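Local coordinates for bifunctional GH43-CE protein (Bacteroides eggerthii, PDB 6MLY), which probably cleaves xylose units from arabinoxylan-type polymers through its family 43 glycosidase part and carries an esterase-like domain in the same chain, at residues M35-D40 and L254-D259; M49-G54 and V331-H336; K349-L354 and D504-K509; N368-R373 and F489-Y494. All coordinates share one frame; numbering follows the deposited sequence.

Contact 1: M35-D40 and L254-D259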
loop_
_atom_site.group_PDB
_atom_site.type_symbol
_atom_site.label_atom_id
_atom_site.label_comp_id
_atom_site.label_asym_id
_atom_site.label_seq_id
_atom_site.Cartn_x
_atom_site.Cartn_y
_atom_site.Cartn_z
ATOM N N MET A 35 -19.017 20.491 -12.788
ATOM C CA MET A 35 -19.162 19.994 -14.155
ATOM C C MET A 35 -20.098 20.913 -14.958
ATOM O O MET A 35 -21.010 21.556 -14.417
ATOM C CB MET A 35 -19.731 18.572 -14.139
ATOM C CG MET A 35 -19.497 17.787 -15.420
ATOM S SD MET A 35 -20.000 16.052 -15.250
ATOM C CE MET A 35 -18.630 15.431 -14.277
ATOM N N LEU A 36 -19.852 20.977 -16.268
ATOM C CA LEU A 36 -20.784 21.596 -17.182
ATOM C C LEU A 36 -20.592 21.012 -18.583
ATOM O O LEU A 36 -19.589 20.331 -18.864
ATOM C CB LEU A 36 -20.622 23.125 -17.168
ATOM C CG LEU A 36 -19.245 23.689 -17.522
ATOM C CD1 LEU A 36 -18.945 23.562 -19.008
ATOM C CD2 LEU A 36 -19.149 25.144 -17.104
ATOM N N ARG A 37 -21.596 21.282 -19.426
ATOM C CA ARG A 37 -21.629 20.913 -20.821
ATOM C C ARG A 37 -21.564 22.191 -21.658
ATOM O O ARG A 37 -22.032 23.231 -21.227
ATOM C CB ARG A 37 -22.912 20.135 -21.123
ATOM C CG ARG A 37 -23.030 19.664 -22.564
ATOM C CD ARG A 37 -24.096 18.598 -22.735
ATOM N NE ARG A 37 -25.434 19.150 -22.628
ATOM C CZ ARG A 37 -26.002 19.893 -23.570
ATOM N NH1 ARG A 37 -25.365 20.098 -24.710
ATOM N NH2 ARG A 37 -27.190 20.438 -23.367
ATOM N N VAL A 38 -20.958 22.094 -22.840
ATOM C CA VAL A 38 -20.967 23.161 -23.824
ATOM C C VAL A 38 -20.983 22.497 -25.203
ATOM O O VAL A 38 -19.937 22.179 -25.765
ATOM C CB VAL A 38 -19.764 24.119 -23.676
ATOM C CG1 VAL A 38 -19.922 25.351 -24.559
ATOM C CG2 VAL A 38 -19.511 24.529 -22.233
ATOM N N GLY A 39 -22.188 22.263 -25.717
ATOM C CA GLY A 39 -22.371 21.603 -26.980
ATOM C C GLY A 39 -22.268 20.106 -26.808
ATOM O O GLY A 39 -23.086 19.513 -26.104
ATOM N N ASP A 40 -21.234 19.527 -27.434
ATOM C CA ASP A 40 -20.941 18.091 -27.442
ATOM C C ASP A 40 -19.848 17.769 -26.410
ATOM O O ASP A 40 -19.574 16.589 -26.149
ATOM C CB ASP A 40 -20.525 17.635 -28.845
ATOM C CG ASP A 40 -21.672 17.583 -29.848
ATOM O OD1 ASP A 40 -21.618 18.330 -30.860
ATOM O OD2 ASP A 40 -22.617 16.795 -29.616
ATOM N N LEU A 254 -26.083 18.732 -11.186
ATOM C CA LEU A 254 -26.706 18.143 -12.370
ATOM C C LEU A 254 -25.848 18.417 -13.607
ATOM O O LEU A 254 -25.176 19.438 -13.693
ATOM C CB LEU A 254 -28.101 18.743 -12.562
ATOM C CG LEU A 254 -29.149 18.316 -11.537
ATOM C CD1 LEU A 254 -30.414 19.149 -11.683
ATOM C CD2 LEU A 254 -29.461 16.834 -11.668
ATOM N N VAL A 255 -25.895 17.478 -14.555
ATOM C CA VAL A 255 -25.413 17.677 -15.913
ATOM C C VAL A 255 -26.331 16.894 -16.852
ATOM O O VAL A 255 -26.753 15.787 -16.528
ATOM C CB VAL A 255 -23.950 17.242 -16.103
ATOM C CG1 VAL A 255 -23.724 15.799 -15.675
ATOM C CG2 VAL A 255 -23.498 17.452 -17.540
ATOM N N ASP A 256 -26.612 17.489 -18.012
ATOM C CA ASP A 256 -27.515 16.931 -18.998
ATOM C C ASP A 256 -26.694 16.514 -20.220
ATOM O O ASP A 256 -25.546 16.921 -20.361
ATOM C CB ASP A 256 -28.624 17.926 -19.356
ATOM C CG ASP A 256 -28.151 19.213 -20.020
ATOM O OD1 ASP A 256 -27.024 19.668 -19.711
ATOM O OD2 ASP A 256 -28.927 19.762 -20.836
ATOM N N THR A 257 -27.304 15.692 -21.077
ATOM C CA THR A 257 -26.726 15.281 -22.348
ATOM C C THR A 257 -27.469 15.996 -23.472
ATOM O O THR A 257 -28.637 16.335 -23.311
ATOM C CB THR A 257 -26.791 13.755 -22.523
ATOM O OG1 THR A 257 -28.164 13.362 -22.574
ATOM C CG2 THR A 257 -26.088 13.000 -21.417
ATOM N N PRO A 258 -26.837 16.226 -24.645
ATOM C CA PRO A 258 -27.516 16.877 -25.769
ATOM C C PRO A 258 -28.875 16.253 -26.137
ATOM O O PRO A 258 -29.766 16.970 -26.591
ATOM C CB PRO A 258 -26.525 16.758 -26.944
ATOM C CG PRO A 258 -25.440 15.803 -26.469
ATOM C CD PRO A 258 -25.441 15.893 -24.958
ATOM N N ASP A 259 -29.025 14.939 -25.932
ATOM C CA ASP A 259 -30.260 14.222 -26.261
ATOM C C ASP A 259 -31.241 14.259 -25.077
ATOM O O ASP A 259 -32.364 13.781 -25.203
ATOM C CB ASP A 259 -29.973 12.783 -26.696
ATOM C CG ASP A 259 -29.384 11.919 -25.597
ATOM O OD1 ASP A 259 -28.184 12.092 -25.300
ATOM O OD2 ASP A 259 -30.135 11.094 -25.037
#
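R37 and D256 form the salt bridge that ties strand 34-38 to strand 250-256. The arrangement is consistent with the family 43 beta-propeller, in which these strands belong to the first and last blades; the two segments run almost the same way. The straightest bond goes from R37 NH2 to D256 OD2 (3.1 Å, 170°), within the guanidinium plane but entering from above the carboxylate plane, since the two groups are turned 57° apart. R37 NE adds two weak bonds, one to D256 OD1 and one to the D256 carbonyl O. R37 NH1 turns back to its own segment and donates to G39 O (2.7 Å), on a lone pair in the carbonyl plane of this loop residue. A bend at chi3 (73°) lays the guanidinium against segment 254-259, with T257 C and P258 N over one face. T257 OG1 points elsewhere, to R261 N, while M35 N bonds to Y265 OH. The apolar end of the contact is M35 SD resting 3.8 Å from V255 CG1.

Contact 2: M49-G54 and V331-H336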
loop_
_atom_site.group_PDB
_atom_site.type_symbol
_atom_site.label_atom_id
_atom_site.label_comp_id
_atom_site.label_asym_id
_atom_site.label_seq_id
_atom_site.Cartn_x
_atom_site.Cartn_y
_atom_site.Cartn_z
ATOM N N MET A 49 -6.019 20.627 -3.672
ATOM C CA MET A 49 -5.575 21.260 -2.434
ATOM C C MET A 49 -4.159 21.825 -2.616
ATOM O O MET A 49 -3.968 22.800 -3.351
ATOM C CB MET A 49 -5.621 20.252 -1.276
ATOM C CG MET A 49 -7.031 19.880 -0.867
ATOM S SD MET A 49 -7.125 18.265 -0.058
ATOM C CE MET A 49 -8.897 17.991 -0.110
ATOM N N HIS A 50 -3.168 21.157 -2.007
ATOM C CA HIS A 50 -1.830 21.705 -1.791
ATOM C C HIS A 50 -0.888 21.361 -2.951
ATOM O O HIS A 50 0.294 21.675 -2.879
ATOM C CB HIS A 50 -1.261 21.201 -0.460
ATOM C CG HIS A 50 -1.249 19.714 -0.362
ATOM N ND1 HIS A 50 -2.193 19.022 0.363
ATOM C CD2 HIS A 50 -0.459 18.789 -0.942
ATOM C CE1 HIS A 50 -1.973 17.734 0.249
ATOM N NE2 HIS A 50 -0.912 17.563 -0.545
ATOM N N MET A 51 -1.408 20.726 -4.009
ATOM C CA MET A 51 -0.611 20.400 -5.189
ATOM C C MET A 51 -0.404 21.650 -6.055
ATOM O O MET A 51 -1.189 22.593 -6.018
ATOM C CB MET A 51 -1.278 19.314 -6.039
ATOM C CG MET A 51 -1.573 18.032 -5.287
ATOM S SD MET A 51 -0.141 17.325 -4.417
ATOM C CE MET A 51 0.687 16.499 -5.773
ATOM N N SER A 52 0.663 21.608 -6.856
ATOM C CA SER A 52 1.063 22.658 -7.769
ATOM C C SER A 52 1.464 22.019 -9.099
ATOM O O SER A 52 2.411 21.232 -9.127
ATOM C CB SER A 52 2.192 23.461 -7.171
ATOM O OG SER A 52 2.884 24.211 -8.161
ATOM N N PRO A 53 0.761 22.347 -10.197
ATOM C CA PRO A 53 -0.298 23.344 -10.282
ATOM C C PRO A 53 -1.630 22.931 -9.630
ATOM O O PRO A 53 -1.776 21.777 -9.186
ATOM C CB PRO A 53 -0.495 23.535 -11.793
ATOM C CG PRO A 53 -0.153 22.196 -12.370
ATOM C CD PRO A 53 1.002 21.728 -11.509
ATOM N N GLY A 54 -2.576 23.890 -9.593
ATOM C CA GLY A 54 -3.839 23.793 -8.841
ATOM C C GLY A 54 -5.073 23.884 -9.727
ATOM O O GLY A 54 -5.004 24.359 -10.859
ATOM N N VAL A 331 -0.650 15.396 -16.217
ATOM C CA VAL A 331 -0.813 14.311 -15.230
ATOM C C VAL A 331 0.080 14.567 -14.006
ATOM O O VAL A 331 -0.222 14.066 -12.912
ATOM C CB VAL A 331 -0.524 12.925 -15.838
ATOM C CG1 VAL A 331 -1.497 12.566 -16.952
ATOM C CG2 VAL A 331 0.912 12.807 -16.323
ATOM N N TRP A 332 1.164 15.335 -14.199
ATOM C CA TRP A 332 2.123 15.675 -13.147
ATOM C C TRP A 332 1.644 16.886 -12.342
ATOM O O TRP A 332 1.183 17.882 -12.914
ATOM C CB TRP A 332 3.509 15.949 -13.742
ATOM C CG TRP A 332 4.214 14.742 -14.288
ATOM C CD1 TRP A 332 4.526 14.500 -15.593
ATOM C CD2 TRP A 332 4.726 13.627 -13.542
ATOM N NE1 TRP A 332 5.191 13.313 -15.713
ATOM C CE2 TRP A 332 5.331 12.755 -14.472
ATOM C CE3 TRP A 332 4.732 13.273 -12.188
ATOM C CZ2 TRP A 332 5.933 11.557 -14.087
ATOM C CZ3 TRP A 332 5.332 12.091 -11.806
ATOM C CH2 TRP A 332 5.919 11.245 -12.747
ATOM N N GLN A 333 1.770 16.776 -11.011
ATOM C CA GLN A 333 1.623 17.888 -10.066
ATOM C C GLN A 333 2.649 17.690 -8.938
ATOM O O GLN A 333 2.783 16.589 -8.408
ATOM C CB GLN A 333 0.203 17.965 -9.479
ATOM C CG GLN A 333 -0.932 17.694 -10.465
ATOM C CD GLN A 333 -2.300 17.868 -9.843
ATOM O OE1 GLN A 333 -2.441 18.457 -8.776
ATOM N NE2 GLN A 333 -3.331 17.363 -10.508
ATOM N N TRP A 334 3.355 18.767 -8.570
ATOM C CA TRP A 334 4.302 18.768 -7.453
ATOM C C TRP A 334 3.547 18.787 -6.119
ATOM O O TRP A 334 2.383 19.155 -6.057
ATOM C CB TRP A 334 5.252 19.968 -7.532
ATOM C CG TRP A 334 5.997 20.103 -8.824
ATOM C CD1 TRP A 334 5.614 20.816 -9.922
ATOM C CD2 TRP A 334 7.281 19.541 -9.144
ATOM N NE1 TRP A 334 6.562 20.724 -10.906
ATOM C CE2 TRP A 334 7.596 19.950 -10.457
ATOM C CE3 TRP A 334 8.192 18.735 -8.454
ATOM C CZ2 TRP A 334 8.777 19.575 -11.091
ATOM C CZ3 TRP A 334 9.360 18.367 -9.082
ATOM C CH2 TRP A 334 9.647 18.782 -10.383
ATOM N N ASN A 335 4.246 18.392 -5.053
ATOM C CA ASN A 335 3.798 18.567 -3.677
ATOM C C ASN A 335 4.253 19.951 -3.204
ATOM O O ASN A 335 5.458 20.179 -3.041
ATOM C CB ASN A 335 4.350 17.468 -2.766
ATOM C CG ASN A 335 4.050 17.686 -1.297
ATOM O OD1 ASN A 335 2.987 18.191 -0.936
ATOM N ND2 ASN A 335 4.975 17.275 -0.442
ATOM N N HIS A 336 3.286 20.859 -2.997
ATOM C CA HIS A 336 3.550 22.251 -2.635
ATOM C C HIS A 336 4.323 22.927 -3.775
ATOM O O HIS A 336 4.531 22.323 -4.829
ATOM C CB HIS A 336 4.275 22.339 -1.282
ATOM C CG HIS A 336 3.385 22.224 -0.090
ATOM N ND1 HIS A 336 2.727 21.053 0.236
ATOM C CD2 HIS A 336 3.073 23.115 0.875
ATOM C CE1 HIS A 336 2.031 21.236 1.339
ATOM N NE2 HIS A 336 2.227 22.493 1.751
#
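S52 and W334 make the central backbone exchange, a hydrogen-bonded antiparallel pair. S52 N donates to W334 O at 3.1 Å, and W334 N returns a bond to S52 O at 2.7 Å. M51 faces N335 in the neighbouring non-hydrogen-bonded pair, and beyond it H336 N reaches H50 O in a weak, bent bond. This short pairing makes a strand of the glycosidase part, 51-52, the edge of a sheet in the concanavalin A-like beta-sandwich, and so couples the two domains. Among the polar side chains, N335 OD1 accepts from H336 ND1 (3.1 Å); the donor stands above the amide carbonyl plane, 52° out of it, although the bond runs in the imidazole plane. The other ends are held by nearby residues: N335 ND2 by Y91 OH and H336 NE2 by T90 N. The aromatic contribution is slight across the pair itself: the H50 and H336 rings, 5.4 Å between centroids, are tilted 26° and displaced, with little overlap, while Y91 meets both edge-to-face.

Contact 3: K349-L354 and D504-K509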
loop_
_atom_site.group_PDB
_atom_site.type_symbol
_atom_site.label_atom_id
_atom_site.label_comp_id
_atom_site.label_asym_id
_atom_site.label_seq_id
_atom_site.Cartn_x
_atom_site.Cartn_y
_atom_site.Cartn_z
ATOM N N LYS A 349 19.557 14.437 -21.447
ATOM C CA LYS A 349 18.460 14.256 -22.407
ATOM C C LYS A 349 17.892 12.837 -22.264
ATOM O O LYS A 349 18.626 11.863 -22.376
ATOM C CB LYS A 349 18.934 14.521 -23.841
ATOM C CG LYS A 349 17.947 14.112 -24.930
ATOM C CD LYS A 349 17.792 15.113 -26.067
ATOM C CE LYS A 349 16.338 15.328 -26.442
ATOM N NZ LYS A 349 16.171 16.341 -27.513
ATOM N N GLY A 350 16.580 12.753 -22.021
ATOM C CA GLY A 350 15.862 11.498 -21.799
ATOM C C GLY A 350 15.632 11.209 -20.320
ATOM O O GLY A 350 14.948 10.230 -19.972
ATOM N N TYR A 351 16.192 12.064 -19.452
ATOM C CA TYR A 351 16.165 11.888 -18.002
ATOM C C TYR A 351 15.612 13.151 -17.321
ATOM O O TYR A 351 15.873 14.287 -17.752
ATOM C CB TYR A 351 17.572 11.580 -17.481
ATOM C CG TYR A 351 18.172 10.271 -17.940
ATOM C CD1 TYR A 351 18.657 10.111 -19.228
ATOM C CD2 TYR A 351 18.280 9.190 -17.078
ATOM C CE1 TYR A 351 19.213 8.916 -19.655
ATOM C CE2 TYR A 351 18.831 7.988 -17.489
ATOM C CZ TYR A 351 19.303 7.848 -18.782
ATOM O OH TYR A 351 19.859 6.665 -19.189
ATOM N N LEU A 352 14.831 12.933 -16.255
ATOM C CA LEU A 352 14.459 13.958 -15.274
ATOM C C LEU A 352 15.523 13.971 -14.172
ATOM O O LEU A 352 15.847 12.911 -13.624
ATOM C CB LEU A 352 13.081 13.620 -14.694
ATOM C CG LEU A 352 12.733 14.298 -13.368
ATOM C CD1 LEU A 352 12.490 15.784 -13.568
ATOM C CD2 LEU A 352 11.520 13.646 -12.730
ATOM N N ARG A 353 16.058 15.156 -13.856
ATOM C CA ARG A 353 17.121 15.284 -12.858
ATOM C C ARG A 353 16.653 16.200 -11.722
ATOM O O ARG A 353 16.664 17.423 -11.866
ATOM C CB ARG A 353 18.413 15.818 -13.487
ATOM C CG ARG A 353 19.549 16.028 -12.492
ATOM C CD ARG A 353 20.861 16.413 -13.148
ATOM N NE ARG A 353 21.477 15.278 -13.820
ATOM C CZ ARG A 353 22.718 15.256 -14.292
ATOM N NH1 ARG A 353 23.489 16.325 -14.199
ATOM N NH2 ARG A 353 23.184 14.161 -14.863
ATOM N N LEU A 354 16.278 15.582 -10.596
ATOM C CA LEU A 354 15.974 16.288 -9.353
ATOM C C LEU A 354 17.284 16.502 -8.585
ATOM O O LEU A 354 18.001 15.547 -8.325
ATOM C CB LEU A 354 14.977 15.463 -8.531
ATOM C CG LEU A 354 13.742 14.969 -9.282
ATOM C CD1 LEU A 354 12.869 14.107 -8.386
ATOM C CD2 LEU A 354 12.942 16.135 -9.842
ATOM N N ASP A 504 19.089 11.050 -11.314
ATOM C CA ASP A 504 18.430 11.038 -12.611
ATOM C C ASP A 504 17.296 10.009 -12.570
ATOM O O ASP A 504 17.397 9.021 -11.863
ATOM C CB ASP A 504 19.415 10.737 -13.742
ATOM C CG ASP A 504 20.644 11.633 -13.745
ATOM O OD1 ASP A 504 20.546 12.766 -13.221
ATOM O OD2 ASP A 504 21.694 11.182 -14.261
ATOM N N PHE A 505 16.218 10.283 -13.312
ATOM C CA PHE A 505 15.139 9.328 -13.568
ATOM C C PHE A 505 14.956 9.190 -15.082
ATOM O O PHE A 505 14.668 10.186 -15.757
ATOM C CB PHE A 505 13.819 9.795 -12.951
ATOM C CG PHE A 505 13.797 9.886 -11.447
ATOM C CD1 PHE A 505 13.123 8.942 -10.688
ATOM C CD2 PHE A 505 14.426 10.931 -10.788
ATOM C CE1 PHE A 505 13.079 9.041 -9.306
ATOM C CE2 PHE A 505 14.390 11.021 -9.405
ATOM C CZ PHE A 505 13.718 10.076 -8.666
ATOM N N ASP A 506 15.134 7.969 -15.608
ATOM C CA ASP A 506 15.012 7.723 -17.051
ATOM C C ASP A 506 13.537 7.820 -17.461
ATOM O O ASP A 506 13.219 8.414 -18.496
ATOM C CB ASP A 506 15.610 6.374 -17.465
ATOM C CG ASP A 506 15.694 6.171 -18.973
ATOM O OD1 ASP A 506 15.693 7.184 -19.713
ATOM O OD2 ASP A 506 15.753 5.002 -19.402
ATOM N N TYR A 507 12.657 7.227 -16.641
ATOM C CA TYR A 507 11.234 7.136 -16.933
ATOM C C TYR A 507 10.424 6.954 -15.642
ATOM O O TYR A 507 10.956 6.597 -14.591
ATOM C CB TYR A 507 10.957 5.995 -17.922
ATOM C CG TYR A 507 11.139 4.596 -17.385
ATOM C CD1 TYR A 507 10.141 3.963 -16.662
ATOM C CD2 TYR A 507 12.303 3.887 -17.627
ATOM C CE1 TYR A 507 10.299 2.673 -16.179
ATOM C CE2 TYR A 507 12.479 2.598 -17.149
ATOM C CZ TYR A 507 11.475 1.985 -16.421
ATOM O OH TYR A 507 11.655 0.714 -15.948
ATOM N N PHE A 508 9.124 7.248 -15.746
ATOM C CA PHE A 508 8.104 6.748 -14.836
ATOM C C PHE A 508 7.103 5.948 -15.671
ATOM O O PHE A 508 6.771 6.342 -16.779
ATOM C CB PHE A 508 7.421 7.887 -14.073
ATOM C CG PHE A 508 6.203 7.478 -13.282
ATOM C CD1 PHE A 508 6.308 7.100 -11.952
ATOM C CD2 PHE A 508 4.947 7.465 -13.868
ATOM C CE1 PHE A 508 5.188 6.718 -11.228
ATOM C CE2 PHE A 508 3.829 7.086 -13.143
ATOM C CZ PHE A 508 3.950 6.708 -11.825
ATOM N N LYS A 509 6.660 4.811 -15.134
ATOM C CA LYS A 509 5.760 3.914 -15.837
ATOM C C LYS A 509 4.630 3.540 -14.879
ATOM O O LYS A 509 4.894 3.243 -13.717
ATOM C CB LYS A 509 6.514 2.676 -16.335
ATOM C CG LYS A 509 6.109 2.182 -17.717
ATOM C CD LYS A 509 5.367 0.864 -17.709
ATOM C CE LYS A 509 6.284 -0.316 -17.500
ATOM N NZ LYS A 509 5.592 -1.585 -17.817
#
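R353 and D504 run abreast in a common direction, their guanidinium and carboxylate planes only 5° apart. R353 NE meets D504 OD1 on its syn side at 2.7 Å, and NH2 adds a weak bond to OD2, giving a two-pronged salt bridge; the bend at chi3 (-74°) turns NE into line. Across the contact, Y351 meets D506 at an oblique angle: D506 OD1 sits 3.7 Å above the centre of the tyrosine ring, and D506 CB is 3.6 Å from Y351 CE2. L354 and F505 cross at about a right angle, with L354 CD1 3.6 Å from F505 CE2. Beside this pair, L352 and F505 exchange two backbone N-H...O bonds in the sheet of strands 352-355 and 502-511; both side chains pack on L491 of the facing sheet of the concanavalin A-like sandwich. R348 adds a salt bridge to D504 OD2 and a cation-pi contact with Y351. Lying against both R353 and R348, D504 probably stays ionised.

Contact 4: N368-R373 and F489-Y494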
loop_
_atom_site.group_PDB
_atom_site.type_symbol
_atom_site.label_atom_id
_atom_site.label_comp_id
_atom_site.label_asym_id
_atom_site.label_seq_id
_atom_site.Cartn_x
_atom_site.Cartn_y
_atom_site.Cartn_z
ATOM N N ASN A 368 10.170 19.467 -4.234
ATOM C CA ASN A 368 10.339 18.861 -5.553
ATOM C C ASN A 368 10.021 17.360 -5.492
ATOM O O ASN A 368 10.662 16.555 -6.168
ATOM C CB ASN A 368 11.721 19.168 -6.137
ATOM C CG ASN A 368 11.941 20.655 -6.333
ATOM O OD1 ASN A 368 11.661 21.452 -5.442
ATOM N ND2 ASN A 368 12.432 21.045 -7.499
ATOM N N ILE A 369 9.006 17.003 -4.698
ATOM C CA ILE A 369 8.381 15.690 -4.775
ATOM C C ILE A 369 7.338 15.750 -5.904
ATOM O O ILE A 369 6.377 16.522 -5.824
ATOM C CB ILE A 369 7.773 15.278 -3.417
ATOM C CG1 ILE A 369 8.826 15.253 -2.304
ATOM C CG2 ILE A 369 7.050 13.941 -3.528
ATOM C CD1 ILE A 369 8.287 14.847 -0.949
ATOM N N LEU A 370 7.561 14.937 -6.948
ATOM C CA LEU A 370 6.780 14.922 -8.196
ATOM C C LEU A 370 5.766 13.773 -8.141
ATOM O O LEU A 370 6.123 12.678 -7.738
ATOM C CB LEU A 370 7.762 14.737 -9.357
ATOM C CG LEU A 370 7.179 14.883 -10.759
ATOM C CD1 LEU A 370 6.758 16.321 -11.033
ATOM C CD2 LEU A 370 8.170 14.405 -11.810
ATOM N N THR A 371 4.513 14.018 -8.555
ATOM C CA THR A 371 3.427 13.068 -8.267
ATOM C C THR A 371 2.414 12.938 -9.412
ATOM O O THR A 371 2.167 13.879 -10.157
ATOM C CB THR A 371 2.654 13.481 -7.010
ATOM O OG1 THR A 371 1.775 14.542 -7.383
ATOM C CG2 THR A 371 3.552 13.914 -5.871
ATOM N N GLN A 372 1.831 11.737 -9.505
ATOM C CA GLN A 372 0.584 11.450 -10.203
ATOM C C GLN A 372 -0.362 10.755 -9.214
ATOM O O GLN A 372 0.052 10.377 -8.123
ATOM C CB GLN A 372 0.818 10.563 -11.426
ATOM C CG GLN A 372 1.758 11.170 -12.456
ATOM C CD GLN A 372 1.672 10.491 -13.802
ATOM O OE1 GLN A 372 0.684 9.839 -14.136
ATOM N NE2 GLN A 372 2.705 10.663 -14.607
ATOM N N ARG A 373 -1.631 10.593 -9.601
ATOM C CA ARG A 373 -2.637 9.936 -8.757
ATOM C C ARG A 373 -2.369 8.422 -8.756
ATOM O O ARG A 373 -1.706 7.902 -9.653
ATOM C CB ARG A 373 -4.053 10.266 -9.255
ATOM C CG ARG A 373 -4.449 11.731 -9.124
ATOM C CD ARG A 373 -5.798 12.038 -9.759
ATOM N NE ARG A 373 -6.216 13.430 -9.597
ATOM C CZ ARG A 373 -5.864 14.434 -10.399
ATOM N NH1 ARG A 373 -5.260 14.192 -11.548
ATOM N NH2 ARG A 373 -6.105 15.683 -10.043
ATOM N N PHE A 489 1.661 8.358 -6.246
ATOM C CA PHE A 489 3.017 8.008 -6.618
ATOM C C PHE A 489 3.866 9.279 -6.530
ATOM O O PHE A 489 3.374 10.368 -6.801
ATOM C CB PHE A 489 3.052 7.379 -8.013
ATOM C CG PHE A 489 2.341 6.053 -8.105
ATOM C CD1 PHE A 489 2.813 4.948 -7.416
ATOM C CD2 PHE A 489 1.200 5.906 -8.875
ATOM C CE1 PHE A 489 2.158 3.729 -7.494
ATOM C CE2 PHE A 489 0.545 4.687 -8.952
ATOM C CZ PHE A 489 1.020 3.602 -8.258
ATOM N N ALA A 490 5.133 9.129 -6.135
ATOM C CA ALA A 490 5.990 10.263 -5.816
ATOM C C ALA A 490 7.450 9.945 -6.163
ATOM O O ALA A 490 8.030 9.012 -5.597
ATOM C CB ALA A 490 5.833 10.605 -4.353
ATOM N N LEU A 491 8.022 10.713 -7.103
ATOM C CA LEU A 491 9.466 10.738 -7.329
ATOM C C LEU A 491 10.062 11.739 -6.335
ATOM O O LEU A 491 9.580 12.860 -6.250
ATOM C CB LEU A 491 9.803 11.157 -8.767
ATOM C CG LEU A 491 9.079 10.453 -9.917
ATOM C CD1 LEU A 491 10.038 10.184 -11.068
ATOM C CD2 LEU A 491 8.413 9.158 -9.493
ATOM N N PHE A 492 11.100 11.329 -5.593
ATOM C CA PHE A 492 11.724 12.201 -4.592
ATOM C C PHE A 492 13.250 12.050 -4.623
ATOM O O PHE A 492 13.777 11.137 -5.247
ATOM C CB PHE A 492 11.153 11.917 -3.200
ATOM C CG PHE A 492 11.484 10.564 -2.624
ATOM C CD1 PHE A 492 10.666 9.468 -2.859
ATOM C CD2 PHE A 492 12.601 10.390 -1.820
ATOM C CE1 PHE A 492 10.967 8.230 -2.312
ATOM C CE2 PHE A 492 12.902 9.149 -1.277
ATOM C CZ PHE A 492 12.086 8.071 -1.527
ATOM N N ASN A 493 13.925 12.992 -3.953
ATOM C CA ASN A 493 15.371 13.052 -3.811
ATOM C C ASN A 493 15.730 14.242 -2.917
ATOM O O ASN A 493 15.714 15.377 -3.378
ATOM C CB ASN A 493 16.107 13.216 -5.146
ATOM C CG ASN A 493 17.608 13.351 -4.973
ATOM O OD1 ASN A 493 18.161 12.956 -3.946
ATOM N ND2 ASN A 493 18.279 13.907 -5.968
ATOM N N TYR A 494 16.089 13.973 -1.658
ATOM C CA TYR A 494 16.381 15.040 -0.709
ATOM C C TYR A 494 17.568 14.673 0.177
ATOM O O TYR A 494 17.879 13.506 0.332
ATOM C CB TYR A 494 15.167 15.322 0.170
ATOM C CG TYR A 494 14.730 14.169 1.036
ATOM C CD1 TYR A 494 14.979 14.171 2.398
ATOM C CD2 TYR A 494 14.042 13.092 0.503
ATOM C CE1 TYR A 494 14.564 13.129 3.209
ATOM C CE2 TYR A 494 13.615 12.042 1.300
ATOM C CZ TYR A 494 13.875 12.062 2.660
ATOM O OH TYR A 494 13.456 11.037 3.458
#
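L370 O accepts a hydrogen bond from L491 N (2.8 Å), in the carbonyl plane, and A490 CA lies 3.1 Å from L370 O in a CA-H...O contact. The pair sits in the larger antiparallel sheet of the concanavalin A-like beta-sandwich, with strand 370-373 running 163° to strand 489-491. The return bond, L370 N to L491 O (3.0 Å), completes the hydrogen-bonded pair, and I369 CA adds a CH...O contact to that same oxygen. Farther along, the ladder slackens, since Q372 N reaches F489 O only in a weak bond. Side chains divide by face. L370 and L491 touch through their CB atoms at 4.2 Å and project toward the facing sheet, where L370 packs on L352 and L491 on F505 and F508. On the other face the methyl groups meet: I369 CG2, anti to its backbone N, comes 3.6 Å from A490 CB. The same isoleucine runs abreast of F492 in a common direction, while the F492 ring meets F363 and F395 edge-to-face. T371 shares the A490 face, but its OG1 is hydrogen-bonded to Q333 O of the neighbouring strand. R373 NE is held by D29 O, a residue of the glycosidase part. Beyond the ladder, R373 O approaches the F489 ring obliquely, at 3.6 Å from CD2.

How the contacts relate
The four contacts lead from the propeller into the sandwich. Contact 1 stands apart, its centre 28 Å from that of contact 2, yet the two alternate along the chain, so the polypeptide threads from one to the other and back before leaving the glycosidase part. Contacts 2 and 4 share one sheet, in the order 51-52, 333-335, 370-373 and 488-491, with centres 10 Å apart. Contact 3 lies in the facing sheet, 12 Å from contact 4, and in sequence its two segments enclose those of contact 4. Leucine and phenylalanine side chains from the two sheets meet between them. Contacts 2, 3 and 4 touch one another, so that strand 51-52 of the glycosidase part joins the sandwich, while contact 1 stays separate.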